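Local coordinates for protein vinylacetyl-CoA Delta-isomerase (Nitrosopumilus maritimus SCM1, PDB 6VJR) that probably dehydrates 4-hydroxybutyryl-CoA and isomerises vinylacetyl-CoA, using bound FAD, a [4Fe-4S] cluster and an iron ion, at residues T168-T173 with F270-Y275; H331-I336 with Y374-L379. All coordinates share one frame; numbering follows the deposited sequence. Where two conformers were deposited one is given.

The two contacts follow one another along the chain, contact 1 closing before contact 2 opens. Contact 1 joins strands 169-173 and 269-272, which belong to two different sheets. Contact 2 joins helices 320-345 and 372-384. They share no strand or helix and lie on opposite sides of the chain's centre. Their centres are about 42 Å apart, and their nearest atoms about 25 Å. Contact 1 lies at the surface, away from the FAD, iron-sulfur and iron sites. Contact 2 is buried in the helical C-terminal region. There the N333 side chain is about 12 Å from a bound iron-sulfur cluster, and that of E375 about 12 Å from a bound FAD. Other residues of its two segments meet two further subunits.

Contact 1: residues T168-T173 with F270-Y275; sequences TRIVDT and FMHGEY
I170 and H272 touch where two sheets of the strand-rich region meet. This region lies between helical parts of the chain, as in the acyl-CoA dehydrogenase-like fold. I170 sits in strand 169-173 and H272 at the end of strand 269-272. The strands are not paired here: the CA atoms of I170 and H272 are 8.7 Å apart. Only side chains bridge the gap. I170 CD1 comes to the edge of the H272 ring, in its plane. It lies 3.3 Å from H272 ND1 and 3.7 Å from H272 CE1. The two side chains cross at about a right angle. I170 holds CG1 anti to its carbonyl carbon, with chi2 at 163°, and this puts CD1 at the ring edge. H272 ND1 is buried by the methyl and has no partner in the model. T173 CG2 lies obliquely to the ring, 4.3 Å from H272 CE1. T173 was modelled in two conformers, so this looser touch is doubtful.

The backbone behind H272 is held by its own segment. H272 N donates to E274 OE1 over 2.8 Å, at an N-H...O angle of 159° and on the syn side of the carboxylate. E274 is the centre of an inverse gamma turn, and its OE2 bonds to Y125 OH. G273 has a positive phi of 100°, where a side chain would jam against the preceding carbonyl oxygen.

Both strands carry classic beta bulges. V171 and D172 face Y179 of strand 177-188, while F270 and M271 face V214 of strand 213-218. I170 also packs on I213, and the H272 ring meets that of W266. Helix 101-121 lies against F270, M271 and E274.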
ATOM      1  N   THR A 168      31.122  23.127   0.243  1.00 14.88           N
ATOM      2  CA  THR A 168      31.566  24.469   0.590  1.00 15.27           C
ATOM      3  C   THR A 168      32.649  24.449   1.677  1.00 15.56           C
ATOM      4  O   THR A 168      32.536  23.771   2.699  1.00 15.40           O
ATOM      5  CB  THR A 168      30.337  25.284   1.004  1.00 15.83           C
ATOM      6  OG1 THR A 168      29.457  25.398  -0.109  1.00 16.38           O
ATOM      7  CG2 THR A 168      30.697  26.690   1.445  1.00 18.49           C
ATOM      8  N   ARG A 169      33.718  25.206   1.438  1.00 16.14           N
ATOM      9  CA  ARG A 169      34.879  25.183   2.318  1.00 16.87           C
ATOM     10  C   ARG A 169      35.509  26.565   2.504  1.00 18.22           C
ATOM     11  O   ARG A 169      35.331  27.479   1.706  1.00 18.03           O
ATOM     12  CB  ARG A 169      35.944  24.249   1.748  1.00 18.74           C
ATOM     13  CG  ARG A 169      36.456  24.727   0.393  1.00 19.40           C
ATOM     14  CD  ARG A 169      37.339  23.686  -0.259  1.00 23.22           C
ATOM     15  NE  ARG A 169      37.834  24.078  -1.588  1.00 22.90           N
ATOM     16  CZ  ARG A 169      39.091  24.392  -1.867  1.00 24.68           C
ATOM     17  NH1 ARG A 169      40.012  24.103  -1.003  1.00 30.10           N
ATOM     18  NH2 ARG A 169      39.447  24.861  -3.046  1.00 26.82           N
ATOM     19  N   ILE A 170      36.270  26.676   3.588  1.00 18.33           N
ATOM     20  CA  ILE A 170      37.137  27.825   3.801  1.00 18.77           C
ATOM     21  C   ILE A 170      38.355  27.687   2.889  1.00 20.41           C
ATOM     22  O   ILE A 170      39.053  26.677   2.926  1.00 20.76           O
ATOM     23  CB  ILE A 170      37.585  27.862   5.261  1.00 22.00           C
ATOM     24  CG1 ILE A 170      36.386  27.923   6.218  1.00 26.99           C
ATOM     25  CG2 ILE A 170      38.551  29.012   5.515  1.00 23.55           C
ATOM     26  CD1 ILE A 170      36.723  27.557   7.648  1.00 29.34           C
ATOM     27  N   VAL A 171      38.636  28.724   2.106  1.00 20.18           N
ATOM     28  CA  VAL A 171      39.801  28.745   1.231  1.00 19.57           C
ATOM     29  C   VAL A 171      40.885  29.705   1.710  1.00 22.28           C
ATOM     30  O   VAL A 171      42.021  29.596   1.246  1.00 25.26           O
ATOM     31  CB  VAL A 171      39.406  29.035  -0.222  1.00 21.15           C
ATOM     32  CG1 VAL A 171      38.550  27.920  -0.812  1.00 20.70           C
ATOM     33  CG2 VAL A 171      38.708  30.357  -0.422  1.00 21.79           C
ATOM     34  N   ASP A 172      40.544  30.689   2.564  1.00 22.18           N
ATOM     35  CA  ASP A 172      41.559  31.566   3.120  1.00 24.55           C
ATOM     36  C   ASP A 172      40.990  32.234   4.357  1.00 25.06           C
ATOM     37  O   ASP A 172      39.789  32.177   4.592  1.00 23.83           O
ATOM     38  CB  ASP A 172      41.954  32.657   2.141  1.00 28.91           C
ATOM     39  CG  ASP A 172      43.324  33.283   2.360  1.00 35.30           C
ATOM     40  OD1 ASP A 172      44.023  32.941   3.352  1.00 38.33           O
ATOM     41  OD2 ASP A 172      43.700  34.101   1.514  1.00 45.64           O
ATOM     42  N   THR A 173      41.878  32.809   5.170  0.74 25.69           N
ATOM     43  CA  THR A 173      41.464  33.583   6.320  0.74 28.52           C
ATOM     44  C   THR A 173      42.384  34.798   6.407  0.74 29.63           C
ATOM     45  O   THR A 173      43.467  34.818   5.812  0.74 28.81           O
ATOM     46  CB  THR A 173      41.497  32.755   7.610  0.74 29.89           C
ATOM     47  OG1 THR A 173      42.864  32.639   7.988  0.74 36.61           O
ATOM     48  CG2 THR A 173      40.899  31.359   7.503  0.74 30.54           C
ATOM     49  N   PHE A 270      29.817  31.206  12.777  1.00 17.99           N
ATOM     50  CA  PHE A 270      29.221  30.477  13.883  1.00 17.03           C
ATOM     51  C   PHE A 270      29.829  29.081  14.083  1.00 17.92           C
ATOM     52  O   PHE A 270      29.400  28.344  14.975  1.00 18.23           O
ATOM     53  CB  PHE A 270      27.703  30.432  13.730  1.00 17.62           C
ATOM     54  CG  PHE A 270      27.010  31.751  13.423  1.00 16.52           C
ATOM     55  CD1 PHE A 270      27.372  32.911  14.101  1.00 18.21           C
ATOM     56  CD2 PHE A 270      26.013  31.833  12.461  1.00 17.73           C
ATOM     57  CE1 PHE A 270      26.763  34.115  13.813  1.00 19.48           C
ATOM     58  CE2 PHE A 270      25.396  33.042  12.200  1.00 18.62           C
ATOM     59  CZ  PHE A 270      25.768  34.175  12.879  1.00 18.88           C
ATOM     60  N   MET A 271      30.791  28.698  13.247  1.00 18.39           N
ATOM     61  CA  MET A 271      31.560  27.469  13.376  1.00 17.92           C
ATOM     62  C   MET A 271      32.778  27.661  12.480  1.00 18.23           C
ATOM     63  O   MET A 271      32.635  28.086  11.333  1.00 17.45           O
ATOM     64  CB  MET A 271      30.781  26.235  12.891  1.00 18.42           C
ATOM     65  CG  MET A 271      31.600  24.899  12.840  1.00 19.22           C
ATOM     66  SD  MET A 271      30.778  23.568  11.967  1.00 21.64           S
ATOM     67  CE  MET A 271      29.565  23.156  13.228  1.00 23.01           C
ATOM     68  N   HIS A 272      33.940  27.279  12.986  1.00 18.51           N
ATOM     69  CA  HIS A 272      35.187  27.479  12.265  1.00 19.84           C
ATOM     70  C   HIS A 272      36.164  26.355  12.624  1.00 20.14           C
ATOM     71  O   HIS A 272      37.018  26.543  13.479  1.00 21.91           O
ATOM     72  CB  HIS A 272      35.762  28.863  12.585  1.00 21.39           C
ATOM     73  CG  HIS A 272      37.094  29.135  11.958  1.00 25.02           C
ATOM     74  ND1 HIS A 272      37.417  28.821  10.662  1.00 29.36           N
ATOM     75  CD2 HIS A 272      38.216  29.640  12.481  1.00 29.35           C
ATOM     76  CE1 HIS A 272      38.667  29.178  10.403  1.00 26.45           C
ATOM     77  NE2 HIS A 272      39.178  29.649  11.491  1.00 33.02           N
ATOM     78  N   GLY A 273      35.986  25.177  12.020  1.00 20.37           N
ATOM     79  CA  GLY A 273      36.920  24.072  12.152  1.00 20.36           C
ATOM     80  C   GLY A 273      36.537  22.977  13.149  1.00 20.36           C
ATOM     81  O   GLY A 273      37.239  21.962  13.220  1.00 21.51           O
ATOM     82  N   GLU A 274      35.461  23.159  13.932  1.00 21.03           N
ATOM     83  CA  GLU A 274      35.053  22.179  14.930  1.00 20.86           C
ATOM     84  C   GLU A 274      34.183  21.112  14.258  1.00 20.17           C
ATOM     85  O   GLU A 274      32.965  21.036  14.432  1.00 19.23           O
ATOM     86  CB  GLU A 274      34.329  22.891  16.064  1.00 21.04           C
ATOM     87  CG  GLU A 274      35.163  23.974  16.746  1.00 22.63           C
ATOM     88  CD  GLU A 274      35.106  25.358  16.130  1.00 23.32           C
ATOM     89  OE1 GLU A 274      34.318  25.589  15.173  1.00 23.31           O
ATOM     90  OE2 GLU A 274      35.881  26.228  16.643  1.00 24.82           O
ATOM     91  N   TYR A 275      34.857  20.297  13.456  1.00 18.87           N
ATOM     92  CA  TYR A 275      34.233  19.348  12.560  1.00 19.14           C
ATOM     93  C   TYR A 275      33.338  18.349  13.280  1.00 18.89           C
ATOM     94  O   TYR A 275      32.398  17.847  12.674  1.00 17.65           O
ATOM     95  CB  TYR A 275      35.330  18.605  11.790  1.00 20.66           C
ATOM     96  CG  TYR A 275      36.288  17.823  12.653  1.00 22.69           C
ATOM     97  CD1 TYR A 275      36.029  16.497  12.973  1.00 24.87           C
ATOM     98  CD2 TYR A 275      37.445  18.404  13.135  1.00 24.99           C
ATOM     99  CE1 TYR A 275      36.885  15.774  13.772  1.00 27.15           C
ATOM    100  CE2 TYR A 275      38.319  17.687  13.925  1.00 28.05           C
ATOM    101  CZ  TYR A 275      38.029  16.380  14.250  1.00 29.08           C
ATOM    102  OH  TYR A 275      38.935  15.747  15.035  1.00 36.94           O
TER

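Contact 2: residues H331-I336 with Y374-L379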
ATOM      1  N   HIS A 331      -7.672  11.446   5.530  1.00 10.60           N
ATOM      2  CA  HIS A 331      -7.038  10.560   6.500  1.00 10.67           C
ATOM      3  C   HIS A 331      -5.508  10.572   6.358  1.00 10.58           C
ATOM      4  O   HIS A 331      -4.764  10.749   7.323  1.00 11.44           O
ATOM      5  CB  HIS A 331      -7.543   9.123   6.288  1.00 11.41           C
ATOM      6  CG  HIS A 331      -6.763   8.159   7.103  1.00 13.28           C
ATOM      7  ND1 HIS A 331      -6.804   8.081   8.475  1.00 12.85           N
ATOM      8  CD2 HIS A 331      -5.902   7.255   6.716  1.00 14.75           C
ATOM      9  CE1 HIS A 331      -5.893   7.204   8.887  1.00 15.22           C
ATOM     10  NE2 HIS A 331      -5.360   6.637   7.810  1.00 14.78           N
ATOM     11  N   LEU A 332      -5.014  10.442   5.132  1.00 10.87           N
ATOM     12  CA  LEU A 332      -3.556  10.464   4.914  1.00 11.50           C
ATOM     13  C   LEU A 332      -2.949  11.820   5.305  1.00 10.71           C
ATOM     14  O   LEU A 332      -1.885  11.927   5.918  1.00 12.48           O
ATOM     15  CB  LEU A 332      -3.293  10.137   3.449  1.00 11.97           C
ATOM     16  CG  LEU A 332      -3.704   8.746   2.969  1.00 12.51           C
ATOM     17  CD1 LEU A 332      -3.405   8.583   1.495  1.00 14.20           C
ATOM     18  CD2 LEU A 332      -2.962   7.668   3.762  1.00 12.86           C
ATOM     19  N   ASN A 333      -3.651  12.873   4.924  1.00 10.89           N
ATOM     20  CA  ASN A 333      -3.220  14.237   5.226  1.00 10.94           C
ATOM     21  C   ASN A 333      -3.145  14.471   6.741  1.00 11.79           C
ATOM     22  O   ASN A 333      -2.150  14.982   7.255  1.00 12.07           O
ATOM     23  CB  ASN A 333      -4.149  15.240   4.538  1.00 12.42           C
ATOM     24  CG  ASN A 333      -3.561  16.626   4.436  1.00 13.00           C
ATOM     25  OD1 ASN A 333      -2.416  16.797   4.002  1.00 13.51           O
ATOM     26  ND2 ASN A 333      -4.361  17.626   4.777  1.00 13.28           N
ATOM     27  N   GLU A 334      -4.156  14.008   7.469  1.00 11.48           N
ATOM     28  CA  GLU A 334      -4.164  14.200   8.912  1.00 11.94           C
ATOM     29  C   GLU A 334      -3.149  13.326   9.626  1.00 11.47           C
ATOM     30  O   GLU A 334      -2.673  13.652  10.707  1.00 13.26           O
ATOM     31  CB  GLU A 334      -5.539  14.009   9.517  1.00 12.82           C
ATOM     32  CG  GLU A 334      -6.561  14.994   8.970  1.00 14.41           C
ATOM     33  CD  GLU A 334      -6.312  16.475   9.190  1.00 16.33           C
ATOM     34  OE1 GLU A 334      -5.512  16.865  10.083  1.00 16.35           O
ATOM     35  OE2 GLU A 334      -7.019  17.239   8.485  1.00 16.26           O
ATOM     36  N   THR A 335      -2.800  12.191   9.023  1.00 10.89           N
ATOM     37  CA  THR A 335      -1.778  11.313   9.575  1.00 11.37           C
ATOM     38  C   THR A 335      -0.442  12.087   9.642  1.00 11.67           C
ATOM     39  O   THR A 335       0.312  11.999  10.603  1.00 14.14           O
ATOM     40  CB  THR A 335      -1.679  10.021   8.735  1.00 11.58           C
ATOM     41  OG1 THR A 335      -2.874   9.263   8.894  1.00 12.43           O
ATOM     42  CG2 THR A 335      -0.587   9.108   9.273  1.00 12.15           C
ATOM     43  N   ILE A 336      -0.103  12.814   8.570  1.00 11.90           N
ATOM     44  CA  ILE A 336       1.098  13.636   8.543  1.00 12.07           C
ATOM     45  C   ILE A 336       0.996  14.703   9.623  1.00 11.46           C
ATOM     46  O   ILE A 336       1.958  14.928  10.403  1.00 13.02           O
ATOM     47  CB  ILE A 336       1.315  14.255   7.150  1.00 13.57           C
ATOM     48  CG1 ILE A 336       1.585  13.165   6.141  1.00 14.26           C
ATOM     49  CG2 ILE A 336       2.431  15.292   7.207  1.00 14.17           C
ATOM     50  CD1 ILE A 336       1.364  13.624   4.717  1.00 16.36           C
ATOM     51  N   TYR A 374       1.938  11.831  -2.830  1.00 10.82           N
ATOM     52  CA  TYR A 374       1.837  11.146  -4.111  1.00 10.75           C
ATOM     53  C   TYR A 374       0.487  10.463  -4.273  1.00 11.60           C
ATOM     54  O   TYR A 374      -0.078  10.456  -5.362  1.00 13.17           O
ATOM     55  CB  TYR A 374       3.019  10.224  -4.290  1.00 10.95           C
ATOM     56  CG  TYR A 374       4.351  10.920  -4.550  1.00 11.18           C
ATOM     57  CD1 TYR A 374       5.146  11.355  -3.496  1.00 11.75           C
ATOM     58  CD2 TYR A 374       4.811  11.167  -5.829  1.00 11.35           C
ATOM     59  CE1 TYR A 374       6.362  11.980  -3.713  1.00 12.72           C
ATOM     60  CE2 TYR A 374       6.026  11.770  -6.074  1.00 11.20           C
ATOM     61  CZ  TYR A 374       6.778  12.242  -5.001  1.00 11.22           C
ATOM     62  OH  TYR A 374       8.008  12.796  -5.166  1.00 13.15           O
ATOM     63  N   GLU A 375      -0.040   9.906  -3.193  1.00 11.12           N
ATOM     64  CA  GLU A 375      -1.334   9.248  -3.245  1.00 11.43           C
ATOM     65  C   GLU A 375      -2.482  10.261  -3.289  1.00  9.82           C
ATOM     66  O   GLU A 375      -3.514  10.104  -3.978  1.00 11.49           O
ATOM     67  CB  GLU A 375      -1.456   8.305  -2.070  1.00 13.20           C
ATOM     68  CG  GLU A 375      -2.771   7.497  -2.087  1.00 13.88           C
ATOM     69  CD  GLU A 375      -3.093   6.585  -3.264  1.00 16.86           C
ATOM     70  OE1 GLU A 375      -2.238   6.456  -4.148  1.00 17.57           O
ATOM     71  OE2 GLU A 375      -4.233   6.046  -3.341  1.00 18.04           O
ATOM     72  N   ILE A 376      -2.363  11.344  -2.493  1.00 10.71           N
ATOM     73  CA  ILE A 376      -3.385  12.376  -2.517  1.00 11.19           C
ATOM     74  C   ILE A 376      -3.494  12.948  -3.930  1.00 10.08           C
ATOM     75  O   ILE A 376      -4.605  13.199  -4.456  1.00 12.27           O
ATOM     76  CB  ILE A 376      -3.051  13.417  -1.425  1.00 11.71           C
ATOM     77  CG1 ILE A 376      -3.127  12.817   0.006  1.00 12.51           C
ATOM     78  CG2 ILE A 376      -3.972  14.617  -1.526  1.00 12.82           C
ATOM     79  CD1 ILE A 376      -2.563  13.699   1.094  1.00 13.67           C
ATOM     80  N   SER A 377      -2.351  13.147  -4.581  0.57 10.09           N
ATOM     81  CA  SER A 377      -2.340  13.657  -5.937  0.57 10.21           C
ATOM     82  C   SER A 377      -2.989  12.683  -6.916  0.57 10.42           C
ATOM     83  O   SER A 377      -3.746  13.104  -7.793  0.57 11.67           O
ATOM     84  CB  SER A 377      -0.930  13.959  -6.352  0.57 11.28           C
ATOM     85  OG  SER A 377      -0.436  15.038  -5.589  0.57 12.29           O
ATOM     86  N   ARG A 378      -2.682  11.399  -6.780  1.00 10.80           N
ATOM     87  CA  ARG A 378      -3.276  10.380  -7.648  1.00 10.67           C
ATOM     88  C   ARG A 378      -4.796  10.414  -7.540  1.00 10.00           C
ATOM     89  O   ARG A 378      -5.515  10.424  -8.534  1.00 11.63           O
ATOM     90  CB  ARG A 378      -2.731   9.000  -7.308  1.00  9.93           C
ATOM     91  CG  ARG A 378      -3.117   7.922  -8.303  1.00 10.48           C
ATOM     92  CD  ARG A 378      -2.512   6.589  -7.918  1.00 12.22           C
ATOM     93  NE  ARG A 378      -3.183   5.938  -6.808  1.00 12.45           N
ATOM     94  CZ  ARG A 378      -4.305   5.248  -6.893  1.00 13.16           C
ATOM     95  NH1 ARG A 378      -4.798   4.866  -8.076  1.00 14.00           N
ATOM     96  NH2 ARG A 378      -4.859   4.836  -5.779  1.00 15.08           N
ATOM     97  N   LEU A 379      -5.306  10.463  -6.307  1.00 10.62           N
ATOM     98  CA  LEU A 379      -6.740  10.460  -6.071  1.00 11.18           C
ATOM     99  C   LEU A 379      -7.400  11.718  -6.631  1.00 11.21           C
ATOM    100  O   LEU A 379      -8.515  11.662  -7.143  1.00 12.04           O
ATOM    101  CB  LEU A 379      -7.066  10.252  -4.600  1.00 11.59           C
ATOM    102  CG  LEU A 379      -6.633   8.909  -4.023  1.00 13.11           C
ATOM    103  CD1 LEU A 379      -6.879   8.863  -2.547  1.00 14.99           C
ATOM    104  CD2 LEU A 379      -7.322   7.733  -4.730  1.00 15.99           C
TER
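L332 of helix 320-345 packs against E375 and near I376 of helix 372-384, within the helical C-terminal domain of the acyl-CoA dehydrogenase clan. The two helix segments run nearly antiparallel, at 158°, and the segment axes approach to 10.4 Å. The contact is mostly apolar.

At the start of segment 374-379, Y374 turns to another subunit. Its OH bonds to Q381 of the third subunit. E375 follows and makes the nearest approach: its CG lies 3.8 Å from L332 CD1, and the side chains cross obliquely. E375 CG is anti to the backbone N (chi1 -177°). The chain then bends at chi2 (60°), so the carboxylate turns back along its own helix to R378. I376 comes next and reaches the other helix with CD1. This methyl sits 4.1 Å from N333 CB and 4.3 Å from L332 CB. N333 turns its polar end elsewhere: ND2 bonds to T297 O in helix 295-314. I376 also packs on L303 of that helix and on Y440 of helix 437-446.

S377 faces the same two helices. R378 then grips E375 side-on with two nitrogens. R378 NE meets E375 OE1 at 2.9 Å, and R378 NH2 meets E375 OE2 at 2.8 Å in a salt bridge. The E375 carboxyl carbon lies in the guanidinium plane, at its edge. R378 NH1 bonds to T370 O of the third subunit. With an alanine at E375, the R378 guanidinium would probably lose its charged mate, and L332 CD1 its CG neighbour. L379 closes the segment, packing on M329, and L379 N donates to E375 O over 3.0 Å.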